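PDB 5HJQ: LD10117p from Drosophila melanogaster, which stimulates GTP hydrolysis by Rab35 to control synaptic vesicle protein turnover, and binds phosphoinositides through the TBC domain that this construct holds. Local coordinates for residues A[303-308]-A[352-357]; A[133-138]-A[178-183]. All coordinates share one frame; numbering follows the deposited sequence.

Interaction 1. Residues A[303-308]-A[352-357]; sequences YRVALV and HAAFSI. With I3P (D-myo-inositol-1,4,5-triphosphate), chain B.
The cationic phosphoinositide pocket of the TBC domain is built here, where Arg304 on helix 300-317 grips segment 352-357. The two short helical segments cross at 112°, and Ala354 lies where their backbones come nearest, its CB 3.6 Å from Arg304 CB. From there the arginine runs extended from CG to NE, passing Phe355, whose CD1 lies over one face of the guanidinium. At the end of the chain Arg304 NH1 gives two hydrogen bonds, one to Ala354 O at 2.7 Å and one to Ile357 O at 3.0 Å. Both acceptors lie close to the guanidinium plane, and the bond to Ile357 O comes in on a lone pair. Arg304 NH2 faces the inositol trisphosphate, with I3P O6 3.1 Å away at the guanidinium edge. A longer hydrogen bond runs from Arg304 NH2 to I3P O52, 3.3 Å away. Lys98, Arg102, Lys300 and Arg358 bind the same ligand. Behind the arginine the packing is apolar: Val308 CG2 presses against the backbone of Ala354, 3.5 Å from Ala354 CA, while Leu307 CD1 meets Ile357 CD1 at 3.8 Å. Two backbone carbonyl oxygens thus fix the rotation of the guanidinium and probably stabilise its positive charge, so that NH2 is held ready for the phosphate at position 5 of the inositol.

Interaction 2. Residues A[133-138]-A[178-183]; sequences GFYWEM and DRIVNV
Tyr135 is the first residue of 133-138 to meet helix 171-187, and it does so with the far end of its ring. CG stands anti to the backbone N (chi1 179°), which carries the phenol toward that helix; the axes of the two short segments pass 10.7 Å apart at 88°. Tyr135 OH lands on aliphatic carbon, 3.4 Å from Ile180 CG1 and 3.6 Å from Arg179 CG, while Tyr135 CE1 leans on Val183 CG2 at 3.8 Å. The hydroxyl finds its polar partner in Glu210, hydrogen-bonding to the same carboxylate oxygen that forms a salt bridge with Arg179 NE. A phenylalanine in its place would probably keep much of the ring packing but leave Glu210 without one of its partners and the end of the ring less firmly placed. Next comes Trp136, whose indole reaches Arg179 with its benzo end: Trp136 CZ3 sits 3.9 Å from Arg179 NH2, over one face of the guanidinium and offset toward its rim. The planes are 87° apart, so the ring presents its edge and this is no cation-pi stack. Tyr135 CD2 lies 3.7 Å above the plane of the Trp136 indole, over the centre of the ring. Last in order, Met138 touches with its CB, 3.6 Å from Val183 CG1; the chain then bends at chi2 and chi3, and its end leads away. Val183 CG1 thus touches both Tyr135 and Met138, in the corner they form. This is near-perpendicular helix packing within the all-helical TBC fold, away from the lipid pocket, joining helices 134-143 and 171-187, with Glu210 of helix 210-221 tying in a third.

Overall arrangement
Interaction 2 comes first along the chain and is complete before interaction 1 begins. The two lie on opposite sides of the chain's centre, with their own centres 35 Å apart and their nearest atoms about 21 Å apart, and they share no helix. Interaction 2 joins helices 134-143 and 171-187 in the earlier part of the TBC domain; interaction 1 joins helices 300-317 and 347-356 in the later part of the chain. Both are helix-on-helix contacts in a fold without strands, but only interaction 1 takes part in the ligand pocket. Lipid binding thus belongs to the interaction 1 side.

Interaction 1. Residues A[303-308]-A[352-357]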
loop_
_atom_site.group_PDB
_atom_site.type_symbol
_atom_site.label_atom_id
_atom_site.label_comp_id
_atom_site.label_asym_id
_atom_site.label_seq_id
_atom_site.Cartn_x
_atom_site.Cartn_y
_atom_site.Cartn_z
ATOM N N TYR A 303 4.685 6.522 -3.045
ATOM C CA TYR A 303 5.678 7.055 -3.980
ATOM C C TYR A 303 6.999 7.267 -3.257
ATOM O O TYR A 303 8.053 6.850 -3.734
ATOM C CB TYR A 303 5.229 8.385 -4.602
ATOM C CG TYR A 303 4.048 8.325 -5.550
ATOM C CD1 TYR A 303 3.422 7.124 -5.854
ATOM C CD2 TYR A 303 3.567 9.484 -6.153
ATOM C CE1 TYR A 303 2.345 7.080 -6.725
ATOM C CE2 TYR A 303 2.495 9.450 -7.025
ATOM C CZ TYR A 303 1.887 8.248 -7.309
ATOM O OH TYR A 303 0.823 8.223 -8.182
ATOM N N ARG A 304 6.922 7.916 -2.098
ATOM C CA ARG A 304 8.096 8.233 -1.294
ATOM C C ARG A 304 8.890 6.987 -0.918
ATOM O O ARG A 304 10.107 6.947 -1.083
ATOM C CB ARG A 304 7.689 8.977 -0.021
ATOM C CG ARG A 304 6.996 10.310 -0.237
ATOM C CD ARG A 304 6.512 10.885 1.098
ATOM N NE ARG A 304 6.082 12.273 0.980
ATOM C CZ ARG A 304 6.913 13.309 0.970
ATOM N NH1 ARG A 304 8.221 13.112 1.071
ATOM N NH2 ARG A 304 6.437 14.540 0.855
ATOM N N VAL A 305 8.193 5.978 -0.407
ATOM C CA VAL A 305 8.829 4.748 0.056
ATOM C C VAL A 305 9.504 4.018 -1.105
ATOM O O VAL A 305 10.538 3.368 -0.934
ATOM C CB VAL A 305 7.800 3.822 0.746
ATOM C CG1 VAL A 305 8.454 2.533 1.212
ATOM C CG2 VAL A 305 7.155 4.541 1.922
ATOM N N ALA A 306 8.922 4.145 -2.292
ATOM C CA ALA A 306 9.495 3.562 -3.497
ATOM C C ALA A 306 10.867 4.165 -3.787
ATOM O O ALA A 306 11.814 3.450 -4.113
ATOM C CB ALA A 306 8.557 3.763 -4.677
ATOM N N LEU A 307 10.964 5.486 -3.660
ATOM C CA LEU A 307 12.226 6.196 -3.842
ATOM C C LEU A 307 13.279 5.728 -2.844
ATOM O O LEU A 307 14.426 5.459 -3.212
ATOM C CB LEU A 307 12.018 7.706 -3.704
ATOM C CG LEU A 307 11.024 8.359 -4.664
ATOM C CD1 LEU A 307 10.934 9.852 -4.398
ATOM C CD2 LEU A 307 11.425 8.088 -6.117
ATOM N N VAL A 308 12.872 5.635 -1.578
ATOM C CA VAL A 308 13.758 5.231 -0.490
ATOM C C VAL A 308 14.332 3.844 -0.725
ATOM O O VAL A 308 15.535 3.628 -0.582
ATOM C CB VAL A 308 13.024 5.250 0.871
ATOM C CG1 VAL A 308 13.914 4.696 1.971
ATOM C CG2 VAL A 308 12.593 6.651 1.205
ATOM N N HIS A 352 11.597 7.798 8.009
ATOM C CA HIS A 352 12.327 9.049 8.184
ATOM C C HIS A 352 12.837 9.567 6.839
ATOM O O HIS A 352 12.709 10.752 6.521
ATOM C CB HIS A 352 13.495 8.871 9.155
ATOM C CG HIS A 352 14.139 10.160 9.560
ATOM N ND1 HIS A 352 13.667 10.924 10.607
ATOM C CD2 HIS A 352 15.195 10.831 9.052
ATOM C CE1 HIS A 352 14.417 12.005 10.732
ATOM N NE2 HIS A 352 15.353 11.973 9.797
ATOM N N ALA A 353 13.408 8.662 6.052
ATOM C CA ALA A 353 13.951 9.009 4.742
ATOM C C ALA A 353 12.871 9.521 3.796
ATOM O O ALA A 353 13.038 10.554 3.150
ATOM C CB ALA A 353 14.656 7.808 4.133
ATOM N N ALA A 354 11.754 8.801 3.742
ATOM C CA ALA A 354 10.675 9.090 2.800
ATOM C C ALA A 354 10.140 10.509 2.921
ATOM O O ALA A 354 9.866 11.166 1.916
ATOM C CB ALA A 354 9.543 8.090 2.986
ATOM N N PHE A 355 9.999 10.981 4.154
ATOM C CA PHE A 355 9.410 12.291 4.387
ATOM C C PHE A 355 10.466 13.391 4.440
ATOM O O PHE A 355 10.140 14.569 4.579
ATOM C CB PHE A 355 8.577 12.270 5.671
ATOM C CG PHE A 355 7.387 11.360 5.593
ATOM C CD1 PHE A 355 6.334 11.654 4.745
ATOM C CD2 PHE A 355 7.328 10.203 6.349
ATOM C CE1 PHE A 355 5.234 10.818 4.663
ATOM C CE2 PHE A 355 6.233 9.361 6.270
ATOM C CZ PHE A 355 5.184 9.672 5.428
ATOM N N SER A 356 11.730 13.002 4.318
ATOM C CA SER A 356 12.813 13.968 4.166
ATOM C C SER A 356 12.826 14.521 2.742
ATOM O O SER A 356 13.353 15.604 2.486
ATOM C CB SER A 356 14.162 13.327 4.492
ATOM O OG SER A 356 14.204 12.879 5.834
ATOM N N ILE A 357 12.230 13.764 1.825
ATOM C CA ILE A 357 12.249 14.082 0.398
ATOM C C ILE A 357 11.376 15.287 0.051
ATOM O O ILE A 357 10.166 15.284 0.285
ATOM C CB ILE A 357 11.797 12.869 -0.433
ATOM C CG1 ILE A 357 12.804 11.725 -0.278
ATOM C CG2 ILE A 357 11.645 13.248 -1.898
ATOM C CD1 ILE A 357 12.358 10.418 -0.898
HETATM C C1 I3P B . 6.171 19.641 -0.043
HETATM C C2 I3P B . 5.512 21.007 -0.126
HETATM C C3 I3P B . 4.046 20.924 -0.554
HETATM C C4 I3P B . 3.270 19.664 -0.171
HETATM C C5 I3P B . 4.009 18.508 0.498
HETATM C C6 I3P B . 5.433 18.827 0.973
HETATM O O1 I3P B . 7.548 19.720 0.370
HETATM O O2 I3P B . 5.573 21.610 1.134
HETATM O O3 I3P B . 3.356 22.045 -0.007
HETATM O O4 I3P B . 2.666 19.158 -1.378
HETATM O O5 I3P B . 3.251 18.080 1.604
HETATM O O6 I3P B . 6.151 17.618 1.194
HETATM P P1 I3P B . 8.471 20.982 0.000
HETATM O O11 I3P B . 8.059 22.161 0.808
HETATM O O12 I3P B . 9.907 20.646 0.335
HETATM O O13 I3P B . 8.373 21.302 -1.503
HETATM P P4 I3P B . 1.067 19.237 -1.509
HETATM O O41 I3P B . 0.505 19.984 -0.323
HETATM O O42 I3P B . 0.497 17.817 -1.541
HETATM O O43 I3P B . 0.691 19.974 -2.817
HETATM P P5 I3P B . 3.386 16.594 2.107
HETATM O O51 I3P B . 2.263 16.277 3.025
HETATM O O52 I3P B . 3.338 15.654 0.929
HETATM O O53 I3P B . 4.688 16.407 2.843
#

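Interaction 2. Residues A[133-138]-A[178-183]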
loop_
_atom_site.group_PDB
_atom_site.type_symbol
_atom_site.label_atom_id
_atom_site.label_comp_id
_atom_site.label_asym_id
_atom_site.label_seq_id
_atom_site.Cartn_x
_atom_site.Cartn_y
_atom_site.Cartn_z
ATOM N N GLY A 133 -26.000 -0.931 8.129
ATOM C CA GLY A 133 -25.832 -2.350 7.874
ATOM C C GLY A 133 -25.738 -2.647 6.390
ATOM O O GLY A 133 -25.950 -3.782 5.959
ATOM N N PHE A 134 -25.406 -1.615 5.618
ATOM C CA PHE A 134 -25.368 -1.683 4.157
ATOM C C PHE A 134 -24.535 -2.846 3.628
ATOM O O PHE A 134 -24.910 -3.486 2.644
ATOM C CB PHE A 134 -24.832 -0.366 3.590
ATOM C CG PHE A 134 -24.947 -0.255 2.100
ATOM C CD1 PHE A 134 -26.185 -0.103 1.499
ATOM C CD2 PHE A 134 -23.818 -0.290 1.298
ATOM C CE1 PHE A 134 -26.297 0.002 0.126
ATOM C CE2 PHE A 134 -23.922 -0.182 -0.076
ATOM C CZ PHE A 134 -25.163 -0.037 -0.663
ATOM N N TYR A 135 -23.413 -3.121 4.288
ATOM C CA TYR A 135 -22.527 -4.206 3.878
ATOM C C TYR A 135 -23.246 -5.547 3.795
ATOM O O TYR A 135 -23.186 -6.233 2.778
ATOM C CB TYR A 135 -21.344 -4.328 4.839
ATOM C CG TYR A 135 -20.402 -5.454 4.478
ATOM C CD1 TYR A 135 -19.737 -5.460 3.259
ATOM C CD2 TYR A 135 -20.187 -6.518 5.346
ATOM C CE1 TYR A 135 -18.877 -6.487 2.913
ATOM C CE2 TYR A 135 -19.324 -7.553 5.010
ATOM C CZ TYR A 135 -18.673 -7.529 3.788
ATOM O OH TYR A 135 -17.816 -8.548 3.435
ATOM N N TRP A 136 -23.931 -5.912 4.872
ATOM C CA TRP A 136 -24.565 -7.220 4.964
ATOM C C TRP A 136 -25.727 -7.370 3.991
ATOM O O TRP A 136 -26.044 -8.478 3.559
ATOM C CB TRP A 136 -25.017 -7.473 6.399
ATOM C CG TRP A 136 -23.853 -7.467 7.325
ATOM C CD1 TRP A 136 -23.548 -6.523 8.261
ATOM C CD2 TRP A 136 -22.796 -8.432 7.367
ATOM N NE1 TRP A 136 -22.376 -6.854 8.900
ATOM C CE2 TRP A 136 -21.896 -8.021 8.368
ATOM C CE3 TRP A 136 -22.532 -9.610 6.662
ATOM C CZ2 TRP A 136 -20.750 -8.748 8.682
ATOM C CZ3 TRP A 136 -21.396 -10.330 6.975
ATOM C CH2 TRP A 136 -20.520 -9.898 7.978
ATOM N N GLU A 137 -26.353 -6.253 3.636
ATOM C CA GLU A 137 -27.330 -6.258 2.558
ATOM C C GLU A 137 -26.662 -6.715 1.266
ATOM O O GLU A 137 -27.167 -7.595 0.568
ATOM C CB GLU A 137 -27.947 -4.874 2.374
ATOM C CG GLU A 137 -29.032 -4.831 1.315
ATOM C CD GLU A 137 -30.183 -5.769 1.630
ATOM O OE1 GLU A 137 -30.639 -5.785 2.797
ATOM O OE2 GLU A 137 -30.621 -6.499 0.714
ATOM N N MET A 138 -25.517 -6.108 0.962
ATOM C CA MET A 138 -24.725 -6.480 -0.206
ATOM C C MET A 138 -24.291 -7.941 -0.135
ATOM O O MET A 138 -24.386 -8.673 -1.120
ATOM C CB MET A 138 -23.495 -5.580 -0.328
ATOM C CG MET A 138 -23.795 -4.095 -0.471
ATOM S SD MET A 138 -24.528 -3.673 -2.063
ATOM C CE MET A 138 -26.260 -3.581 -1.617
ATOM N N ASP A 178 -11.925 -12.502 0.665
ATOM C CA ASP A 178 -12.560 -12.914 -0.581
ATOM C C ASP A 178 -13.997 -12.421 -0.666
ATOM O O ASP A 178 -14.470 -12.051 -1.742
ATOM C CB ASP A 178 -12.525 -14.437 -0.728
ATOM C CG ASP A 178 -11.115 -14.987 -0.781
ATOM O OD1 ASP A 178 -10.207 -14.254 -1.227
ATOM O OD2 ASP A 178 -10.914 -16.155 -0.380
ATOM N N ARG A 179 -14.690 -12.413 0.468
ATOM C CA ARG A 179 -16.069 -11.944 0.500
ATOM C C ARG A 179 -16.142 -10.434 0.304
ATOM O O ARG A 179 -17.024 -9.936 -0.395
ATOM C CB ARG A 179 -16.750 -12.338 1.815
ATOM C CG ARG A 179 -18.176 -11.823 1.933
ATOM C CD ARG A 179 -19.009 -12.674 2.881
ATOM N NE ARG A 179 -18.573 -12.559 4.270
ATOM C CZ ARG A 179 -19.111 -13.242 5.274
ATOM N NH1 ARG A 179 -20.101 -14.091 5.042
ATOM N NH2 ARG A 179 -18.657 -13.079 6.510
ATOM N N ILE A 180 -15.215 -9.708 0.921
ATOM C CA ILE A 180 -15.204 -8.252 0.820
ATOM C C ILE A 180 -14.966 -7.781 -0.616
ATOM O O ILE A 180 -15.685 -6.914 -1.115
ATOM C CB ILE A 180 -14.132 -7.627 1.733
ATOM C CG1 ILE A 180 -14.452 -7.898 3.203
ATOM C CG2 ILE A 180 -14.045 -6.128 1.496
ATOM C CD1 ILE A 180 -13.544 -7.153 4.163
ATOM N N VAL A 181 -13.965 -8.353 -1.278
ATOM C CA VAL A 181 -13.634 -7.940 -2.641
ATOM C C VAL A 181 -14.746 -8.329 -3.615
ATOM O O VAL A 181 -14.959 -7.655 -4.623
ATOM C CB VAL A 181 -12.287 -8.539 -3.116
ATOM C CG1 VAL A 181 -11.151 -8.054 -2.233
ATOM C CG2 VAL A 181 -12.338 -10.058 -3.130
ATOM N N ASN A 182 -15.462 -9.407 -3.306
ATOM C CA ASN A 182 -16.621 -9.801 -4.098
ATOM C C ASN A 182 -17.720 -8.760 -3.987
ATOM O O ASN A 182 -18.328 -8.376 -4.986
ATOM C CB ASN A 182 -17.147 -11.167 -3.654
ATOM C CG ASN A 182 -16.555 -12.310 -4.460
ATOM O OD1 ASN A 182 -17.193 -12.834 -5.374
ATOM N ND2 ASN A 182 -15.333 -12.700 -4.125
ATOM N N VAL A 183 -17.967 -8.310 -2.761
ATOM C CA VAL A 183 -18.955 -7.273 -2.498
ATOM C C VAL A 183 -18.570 -5.967 -3.186
ATOM O O VAL A 183 -19.404 -5.324 -3.826
ATOM C CB VAL A 183 -19.123 -7.027 -0.984
ATOM C CG1 VAL A 183 -19.947 -5.776 -0.735
ATOM C CG2 VAL A 183 -19.763 -8.240 -0.311
#